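Local coordinates for adhesin (PDB 6VT2), which binds sialoglycans through two tandem Siglec-like modules, and so probably attaches the streptococcal cell to sialylated host glycoproteins, at residues V206-G211 and H227-S232; T236-A241 and V301-A306. One frame throughout, in Å; residues are numbered along the deposited sequence.

Contact 1 of 2, residues V206-G211 and H227-S232; sequences VFVDEG and HFYDNS. With CA (calcium ion), chain J.
Val206 and Tyr229 form an antiparallel hydrogen-bonded pair, Val206 N giving a nearly straight bond to Tyr229 O (2.8 Å) and Tyr229 N returning one to Val206 O, with Phe207 and Phe228 the next, non-hydrogen-bonded pair. On one face the Phe207 and Phe228 rings are only 24° from parallel yet laterally displaced, with little of one above the other; the closest atoms are Phe207 CD1 and Phe228 CE2, at 3.4 Å. On the other face Val206 CB sits over the Tyr229 ring in a CH-pi contact, 3.9 Å from its centroid, while Val208 CG2 meets the ring edge at CD2. Strand 206-207 is an edge strand of a four-stranded sheet in the Ig-like sandwich of the second Siglec-like module, and Phe207 and Phe228 turn toward the opposing sheet. A type I turn from Phe207 to Glu210 sets Asp209 beside His227. Val208 N hydrogen-bonds His227 O. Asp209 CG lies anti to its carbonyl carbon (chi1 -64°), on the His227 side, and His227 ND1 donates to the syn lone pair of Asp209 OD2 (2.9 Å); this oxygen lies in the imidazole plane, the carboxylate turned 57° from it, and its bond from His227 N is weak. Asp209 OD1 has a salt bridge to Arg212. Asp230 grips calcium with both carboxylate oxygens, and Asn231 OD1 binds it at 2.4 Å; Ser232 N closes an Asx turn on Asp230 OD2.

Contact 2 of 2, residues T236-A241 and V301-A306; sequences TNVNFA and VRATDA. With CA (calcium ion), chain J.
Thr236 and Asn237 both face Thr304, making a classic beta bulge where the edge strand 235-239 pairs antiparallel with 296-305 in the second sheet of the Ig-like sandwich. At the bulge Thr304 O takes a bond from Thr236 N (2.9 Å) and a weak, longer one from Asn237 N, and Thr304 N donates back to Asn237 O. Past it the ladder is regular: Asn239 N and O each bond to Arg302, the shorter link running from Asn239 N to Arg302 O (2.7 Å). Asn239 OD1 accepts in addition from Ala241 N, an Asx turn that bends the chain as the pairing ends.

The apolar contacts centre on Val301. Its CG2, anti to the backbone N, lies over one face of the Phe240 ring, 3.8 Å from the centroid, and also touches Val238 CG1 at 3.6 Å. Phe240 makes an edge-to-face pair with Phe260 as well. At the other end Thr236 CG2 presses on Ala306, tightly enough to come within 3.4 Å of its CA.

On the face carrying Asn237 and Thr304, a water donates to Asn237 OD1 and hydrogen-bonds Thr304 OG1, which also pairs with Thr310. Another water, near the bulge, donates to Asp305 O and hydrogen-bonds Thr236 OG1. Asp305 points its CB away from 236-241; OD1 accepts from Leu309 N and OD2 binds calcium at 2.4 Å.

Overall arrangement
From the N terminus, the chain runs from 206-207 through 213-217 to strand 222-229, where contact 1 closes a short loop. Strand 235-239 follows directly; its partner 296-305 comes only after helix 244-255 and strands 259-261 and 277-283, so contact 2 closes a much longer loop, in series with the first. The two contacts belong to opposite sheets of one sandwich, their centres about 10 Å apart. Phenylalanines of contact 1 join them through the interior, Phe228 CZ packing on Val238 CG1 and Phe207 CD2 on Val301 CG1. Calcium ties their ends together: Asp230 and Asn231 from contact 1 and Asp305 from contact 2 share the ion with Asp201 and Val203.

Contact 1 of 2, residues V206-G211 and H227-S232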
ATOM      1  N   VAL A 206     -14.607  -5.012 -11.821  1.00 10.62           N
ATOM      2  CA  VAL A 206     -15.108  -6.321 -11.485  1.00 10.02           C
ATOM      3  C   VAL A 206     -15.846  -6.214 -10.152  1.00 10.70           C
ATOM      4  O   VAL A 206     -15.312  -5.653  -9.178  1.00 10.92           O
ATOM      5  CB  VAL A 206     -13.984  -7.352 -11.371  1.00 12.54           C
ATOM      6  CG1 VAL A 206     -14.552  -8.674 -10.852  1.00 16.55           C
ATOM      7  CG2 VAL A 206     -13.303  -7.535 -12.686  1.00 17.73           C
ATOM      8  N   PHE A 207     -17.046  -6.806 -10.107  1.00 12.32           N
ATOM      9  CA  PHE A 207     -17.858  -6.949  -8.885  1.00 11.42           C
ATOM     10  C   PHE A 207     -17.546  -8.322  -8.332  1.00  9.66           C
ATOM     11  O   PHE A 207     -17.984  -9.350  -8.877  1.00 12.95           O
ATOM     12  CB  PHE A 207     -19.336  -6.744  -9.183  1.00 11.49           C
ATOM     13  CG  PHE A 207     -20.241  -7.013  -8.008  1.00 11.20           C
ATOM     14  CD1 PHE A 207     -19.879  -6.657  -6.736  1.00 12.27           C
ATOM     15  CD2 PHE A 207     -21.462  -7.607  -8.218  1.00 11.84           C
ATOM     16  CE1 PHE A 207     -20.724  -6.885  -5.689  1.00 13.01           C
ATOM     17  CE2 PHE A 207     -22.313  -7.880  -7.137  1.00 11.23           C
ATOM     18  CZ  PHE A 207     -21.943  -7.507  -5.903  1.00 13.36           C
ATOM     19  N   VAL A 208     -16.763  -8.344  -7.262  1.00 11.72           N
ATOM     20  CA  VAL A 208     -16.315  -9.613  -6.707  1.00 12.46           C
ATOM     21  C   VAL A 208     -17.482 -10.485  -6.234  1.00 12.29           C
ATOM     22  O   VAL A 208     -17.429 -11.718  -6.309  1.00 14.48           O
ATOM     23  CB  VAL A 208     -15.342  -9.315  -5.561  1.00 16.84           C
ATOM     24  CG1 VAL A 208     -14.949 -10.604  -4.885  1.00 16.63           C
ATOM     25  CG2 VAL A 208     -14.154  -8.561  -6.033  1.00 15.07           C
ATOM     26  N   ASP A 209     -18.539  -9.878  -5.713  1.00 13.49           N
ATOM     27  CA  ASP A 209     -19.636 -10.617  -5.110  1.00 11.75           C
ATOM     28  C   ASP A 209     -20.788 -10.875  -6.080  1.00 12.01           C
ATOM     29  O   ASP A 209     -21.921 -11.119  -5.661  1.00 12.68           O
ATOM     30  CB  ASP A 209     -20.058  -9.850  -3.851  1.00 11.99           C
ATOM     31  CG  ASP A 209     -18.953  -9.805  -2.823  1.00 13.59           C
ATOM     32  OD1 ASP A 209     -18.574 -10.889  -2.317  1.00 13.79           O
ATOM     33  OD2 ASP A 209     -18.374  -8.719  -2.568  1.00 14.89           O
ATOM     34  N   GLU A 210     -20.518 -10.839  -7.386  1.00 11.22           N
ATOM     35  CA  GLU A 210     -21.545 -11.137  -8.357  1.00 12.02           C
ATOM     36  C   GLU A 210     -22.186 -12.463  -8.045  1.00 13.91           C
ATOM     37  O   GLU A 210     -21.482 -13.444  -7.806  1.00 15.14           O
ATOM     38  CB  GLU A 210     -20.922 -11.160  -9.754  1.00 11.38           C
ATOM     39  CG  GLU A 210     -21.944 -11.464 -10.784  1.00 15.59           C
ATOM     40  CD  GLU A 210     -21.369 -11.531 -12.217  1.00 17.16           C
ATOM     41  OE1 GLU A 210     -20.137 -11.351 -12.388  1.00 23.01           O
ATOM     42  OE2 GLU A 210     -22.180 -11.729 -13.116  1.00 19.59           O
ATOM     43  N   GLY A 211     -23.521 -12.469  -8.013  1.00 13.86           N
ATOM     44  CA  GLY A 211     -24.290 -13.674  -7.756  1.00 12.40           C
ATOM     45  C   GLY A 211     -24.506 -13.994  -6.299  1.00 12.20           C
ATOM     46  O   GLY A 211     -25.150 -14.999  -5.994  1.00 17.03           O
ATOM     47  N   HIS A 227     -17.775  -6.105  -2.822  1.00 11.96           N
ATOM     48  CA  HIS A 227     -16.335  -5.671  -3.037  1.00 10.97           C
ATOM     49  C   HIS A 227     -16.176  -5.524  -4.554  1.00  9.53           C
ATOM     50  O   HIS A 227     -16.717  -6.300  -5.251  1.00 10.58           O
ATOM     51  CB  HIS A 227     -15.391  -6.744  -2.478  1.00 10.22           C
ATOM     52  CG  HIS A 227     -15.516  -7.042  -1.021  1.00 12.39           C
ATOM     53  ND1 HIS A 227     -16.570  -7.703  -0.491  1.00 25.42           N
ATOM     54  CD2 HIS A 227     -14.710  -6.847   0.006  1.00 22.09           C
ATOM     55  CE1 HIS A 227     -16.419  -7.854   0.791  1.00 18.75           C
ATOM     56  NE2 HIS A 227     -15.294  -7.327   1.116  1.00 20.92           N
ATOM     57  N   PHE A 228     -15.406  -4.540  -4.974  1.00 10.81           N
ATOM     58  CA  PHE A 228     -15.146  -4.214  -6.374  1.00  9.23           C
ATOM     59  C   PHE A 228     -13.658  -3.969  -6.546  1.00 10.27           C
ATOM     60  O   PHE A 228     -13.009  -3.447  -5.652  1.00 10.89           O
ATOM     61  CB  PHE A 228     -15.875  -2.975  -6.798  1.00  9.84           C
ATOM     62  CG  PHE A 228     -17.367  -2.993  -6.535  1.00 10.89           C
ATOM     63  CD1 PHE A 228     -17.876  -2.652  -5.301  1.00 12.80           C
ATOM     64  CD2 PHE A 228     -18.246  -3.327  -7.537  1.00 11.55           C
ATOM     65  CE1 PHE A 228     -19.254  -2.623  -5.075  1.00 11.90           C
ATOM     66  CE2 PHE A 228     -19.585  -3.359  -7.301  1.00 11.26           C
ATOM     67  CZ  PHE A 228     -20.105  -3.019  -6.098  1.00 11.37           C
ATOM     68  N   TYR A 229     -13.121  -4.295  -7.718  1.00  9.41           N
ATOM     69  CA  TYR A 229     -11.767  -3.868  -8.031  1.00 11.46           C
ATOM     70  C   TYR A 229     -11.684  -3.573  -9.515  1.00 10.58           C
ATOM     71  O   TYR A 229     -12.586  -3.850 -10.293  1.00 10.96           O
ATOM     72  CB  TYR A 229     -10.731  -4.916  -7.646  1.00 13.05           C
ATOM     73  CG  TYR A 229     -10.741  -6.153  -8.466  1.00 14.46           C
ATOM     74  CD1 TYR A 229      -9.965  -6.247  -9.610  1.00 13.36           C
ATOM     75  CD2 TYR A 229     -11.493  -7.265  -8.077  1.00 19.37           C
ATOM     76  CE1 TYR A 229      -9.944  -7.430 -10.325  1.00 18.13           C
ATOM     77  CE2 TYR A 229     -11.482  -8.420  -8.792  1.00 22.23           C
ATOM     78  CZ  TYR A 229     -10.715  -8.500  -9.911  1.00 23.54           C
ATOM     79  OH  TYR A 229     -10.750  -9.674 -10.632  1.00 28.19           O
ATOM     80  N   ASP A 230     -10.638  -2.901  -9.879  1.00 12.61           N
ATOM     81  CA  ASP A 230     -10.404  -2.632 -11.306  1.00 13.25           C
ATOM     82  C   ASP A 230      -8.941  -2.946 -11.579  1.00 15.13           C
ATOM     83  O   ASP A 230      -8.144  -2.738 -10.697  1.00 14.01           O
ATOM     84  CB  ASP A 230     -10.757  -1.191 -11.650  1.00 12.44           C
ATOM     85  CG  ASP A 230     -10.738  -0.904 -13.126  1.00 14.02           C
ATOM     86  OD1 ASP A 230     -11.434  -1.527 -13.803  1.00 14.92           O
ATOM     87  OD2 ASP A 230      -9.911  -0.101 -13.484  1.00 15.61           O
ATOM     88  N   ASN A 231      -8.583  -3.241 -12.823  1.00 15.20           N
ATOM     89  CA  ASN A 231      -7.174  -3.477 -13.227  1.00 16.23           C
ATOM     90  C   ASN A 231      -6.325  -2.199 -13.028  1.00 15.61           C
ATOM     91  O   ASN A 231      -5.186  -2.320 -12.757  1.00 17.31           O
ATOM     92  CB  ASN A 231      -7.090  -3.984 -14.666  1.00 15.92           C
ATOM     93  CG  ASN A 231      -7.537  -2.967 -15.675  1.00 25.66           C
ATOM     94  OD1 ASN A 231      -8.360  -2.189 -15.377  1.00 16.00           O
ATOM     95  ND2 ASN A 231      -6.956  -2.935 -16.850  1.00 19.77           N
ATOM     96  N   SER A 232      -6.913  -1.003 -13.075  1.00 14.92           N
ATOM     97  CA  SER A 232      -6.194   0.265 -12.813  1.00 14.04           C
ATOM     98  C   SER A 232      -5.981   0.481 -11.314  1.00 18.43           C
ATOM     99  O   SER A 232      -5.271   1.378 -10.965  1.00 16.32           O
ATOM    100  CB  SER A 232      -6.922   1.427 -13.338  1.00 16.52           C
ATOM    101  OG  SER A 232      -8.121   1.589 -12.616  1.00 15.54           O
TER
HETATM  102 CA    CA J 704     -10.207  -0.738 -15.849  1.00 12.17          CA

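Contact 2 of 2, residues T236-A241 and V301-A306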
ATOM      1  N   THR A 236     -14.222   4.917  -9.796  1.00 12.45           N
ATOM      2  CA  THR A 236     -14.760   6.247  -9.600  1.00 14.99           C
ATOM      3  C   THR A 236     -16.233   6.241  -9.272  1.00 14.51           C
ATOM      4  O   THR A 236     -16.712   7.220  -8.699  1.00 13.73           O
ATOM      5  CB  THR A 236     -14.550   7.130 -10.828  1.00 18.32           C
ATOM      6  OG1 THR A 236     -15.242   6.616 -11.974  1.00 23.36           O
ATOM      7  CG2 THR A 236     -13.055   7.204 -11.112  1.00 16.85           C
ATOM      8  N   ASN A 237     -16.983   5.185  -9.605  1.00 13.21           N
ATOM      9  CA  ASN A 237     -18.409   5.219  -9.351  1.00 13.27           C
ATOM     10  C   ASN A 237     -18.901   3.807  -9.206  1.00 11.47           C
ATOM     11  O   ASN A 237     -18.485   2.951  -9.986  1.00 11.68           O
ATOM     12  CB  ASN A 237     -19.151   5.904 -10.486  1.00 14.23           C
ATOM     13  CG  ASN A 237     -20.637   5.860 -10.305  1.00 19.51           C
ATOM     14  OD1 ASN A 237     -21.310   4.958 -10.808  1.00 16.37           O
ATOM     15  ND2 ASN A 237     -21.161   6.814  -9.566  1.00 27.18           N
ATOM     16  N   VAL A 238     -19.834   3.600  -8.263  1.00 11.01           N
ATOM     17  CA  VAL A 238     -20.616   2.378  -8.111  1.00 11.08           C
ATOM     18  C   VAL A 238     -22.070   2.774  -8.220  1.00  9.84           C
ATOM     19  O   VAL A 238     -22.526   3.697  -7.523  1.00 13.56           O
ATOM     20  CB  VAL A 238     -20.307   1.679  -6.785  1.00 11.64           C
ATOM     21  CG1 VAL A 238     -21.242   0.509  -6.574  1.00 12.71           C
ATOM     22  CG2 VAL A 238     -18.868   1.301  -6.729  1.00 13.72           C
ATOM     23  N   ASN A 239     -22.778   2.126  -9.128  1.00  9.64           N
ATOM     24  CA  ASN A 239     -24.110   2.557  -9.509  1.00 11.94           C
ATOM     25  C   ASN A 239     -25.079   1.397  -9.378  1.00 10.05           C
ATOM     26  O   ASN A 239     -25.004   0.423 -10.129  1.00 10.82           O
ATOM     27  CB  ASN A 239     -24.112   3.045 -10.946  1.00 11.60           C
ATOM     28  CG  ASN A 239     -25.444   3.600 -11.373  1.00 17.94           C
ATOM     29  OD1 ASN A 239     -26.366   3.742 -10.564  1.00 14.20           O
ATOM     30  ND2 ASN A 239     -25.552   3.968 -12.666  1.00 17.36           N
ATOM     31  N   PHE A 240     -25.983   1.508  -8.409  1.00 10.82           N
ATOM     32  CA  PHE A 240     -27.030   0.519  -8.160  1.00 12.51           C
ATOM     33  C   PHE A 240     -28.309   0.852  -8.888  1.00 11.86           C
ATOM     34  O   PHE A 240     -29.268   0.095  -8.804  1.00 11.86           O
ATOM     35  CB  PHE A 240     -27.326   0.412  -6.649  1.00 12.29           C
ATOM     36  CG  PHE A 240     -26.197  -0.102  -5.857  1.00 11.21           C
ATOM     37  CD1 PHE A 240     -26.040  -1.441  -5.669  1.00 12.06           C
ATOM     38  CD2 PHE A 240     -25.269   0.767  -5.307  1.00 12.91           C
ATOM     39  CE1 PHE A 240     -25.055  -1.941  -4.962  1.00 10.95           C
ATOM     40  CE2 PHE A 240     -24.212   0.318  -4.614  1.00 10.67           C
ATOM     41  CZ  PHE A 240     -24.069  -1.060  -4.399  1.00 12.64           C
ATOM     42  N   ALA A 241     -28.335   1.925  -9.651  1.00 10.31           N
ATOM     43  CA  ALA A 241     -29.560   2.413 -10.256  1.00 12.84           C
ATOM     44  C   ALA A 241     -29.367   2.700 -11.732  1.00 16.73           C
ATOM     45  O   ALA A 241     -29.883   3.685 -12.251  1.00 20.83           O
ATOM     46  CB  ALA A 241     -30.048   3.657  -9.526  1.00 17.13           C
ATOM     47  N   VAL A 301     -25.827  -3.938 -10.102  1.00 10.58           N
ATOM     48  CA  VAL A 301     -24.812  -2.948  -9.778  1.00 10.29           C
ATOM     49  C   VAL A 301     -23.841  -2.868 -10.950  1.00 11.78           C
ATOM     50  O   VAL A 301     -23.517  -3.875 -11.583  1.00 10.90           O
ATOM     51  CB  VAL A 301     -24.111  -3.276  -8.442  1.00 11.64           C
ATOM     52  CG1 VAL A 301     -23.341  -4.576  -8.516  1.00 12.91           C
ATOM     53  CG2 VAL A 301     -23.293  -2.124  -8.044  1.00 11.63           C
ATOM     54  N   ARG A 302     -23.386  -1.682 -11.215  1.00 11.26           N
ATOM     55  CA  ARG A 302     -22.324  -1.400 -12.170  1.00 11.50           C
ATOM     56  C   ARG A 302     -21.238  -0.561 -11.491  1.00 12.99           C
ATOM     57  O   ARG A 302     -21.497   0.160 -10.519  1.00 13.00           O
ATOM     58  CB  ARG A 302     -22.847  -0.590 -13.339  1.00 14.58           C
ATOM     59  CG  ARG A 302     -23.904  -1.224 -14.150  1.00 15.07           C
ATOM     60  CD  ARG A 302     -24.471  -0.221 -15.179  1.00 18.42           C
ATOM     61  NE  ARG A 302     -25.530  -0.828 -15.985  1.00 18.35           N
ATOM     62  CZ  ARG A 302     -25.306  -1.435 -17.153  1.00 17.87           C
ATOM     63  NH1 ARG A 302     -24.061  -1.497 -17.650  1.00 19.61           N
ATOM     64  NH2 ARG A 302     -26.300  -1.945 -17.815  1.00 22.70           N
ATOM     65  N   ALA A 303     -20.013  -0.647 -11.971  1.00  9.74           N
ATOM     66  CA  ALA A 303     -18.922   0.156 -11.432  1.00  9.31           C
ATOM     67  C   ALA A 303     -18.158   0.706 -12.631  1.00 12.75           C
ATOM     68  O   ALA A 303     -18.058   0.056 -13.669  1.00 12.18           O
ATOM     69  CB  ALA A 303     -18.013  -0.617 -10.497  1.00 13.20           C
ATOM     70  N   THR A 304     -17.666   1.925 -12.477  1.00 11.14           N
ATOM     71  CA  THR A 304     -16.955   2.618 -13.534  1.00 12.57           C
ATOM     72  C   THR A 304     -15.562   2.987 -13.055  1.00 15.50           C
ATOM     73  O   THR A 304     -15.380   3.380 -11.904  1.00 13.22           O
ATOM     74  CB  THR A 304     -17.727   3.874 -13.907  1.00 15.74           C
ATOM     75  OG1 THR A 304     -19.016   3.548 -14.372  1.00 16.53           O
ATOM     76  CG2 THR A 304     -17.007   4.629 -15.069  1.00 18.46           C
ATOM     77  N   ASP A 305     -14.560   2.819 -13.926  1.00 13.65           N
ATOM     78  CA  ASP A 305     -13.194   3.194 -13.583  1.00 13.60           C
ATOM     79  C   ASP A 305     -12.934   4.619 -14.071  1.00 16.94           C
ATOM     80  O   ASP A 305     -13.802   5.268 -14.654  1.00 15.24           O
ATOM     81  CB  ASP A 305     -12.201   2.148 -14.108  1.00 12.17           C
ATOM     82  CG  ASP A 305     -12.130   2.066 -15.636  1.00 14.22           C
ATOM     83  OD1 ASP A 305     -12.438   3.075 -16.304  1.00 15.99           O
ATOM     84  OD2 ASP A 305     -11.824   0.968 -16.092  1.00 13.35           O
ATOM     85  N   ALA A 306     -11.723   5.120 -13.805  1.00 19.12           N
ATOM     86  CA  ALA A 306     -11.452   6.527 -14.083  1.00 18.51           C
ATOM     87  C   ALA A 306     -11.328   6.793 -15.574  1.00 21.19           C
ATOM     88  O   ALA A 306     -11.434   7.955 -15.989  1.00 24.94           O
ATOM     89  CB  ALA A 306     -10.194   6.964 -13.380  1.00 16.51           C
TER
HETATM   90 CA    CA J 704     -10.207  -0.738 -15.849  1.00 12.17          CA
HETATM   91  O   HOH W   1     -14.746   7.833 -14.717  1.00 31.74           O
HETATM   92  O   HOH W   2     -20.920   2.786 -12.592  1.00 15.74           O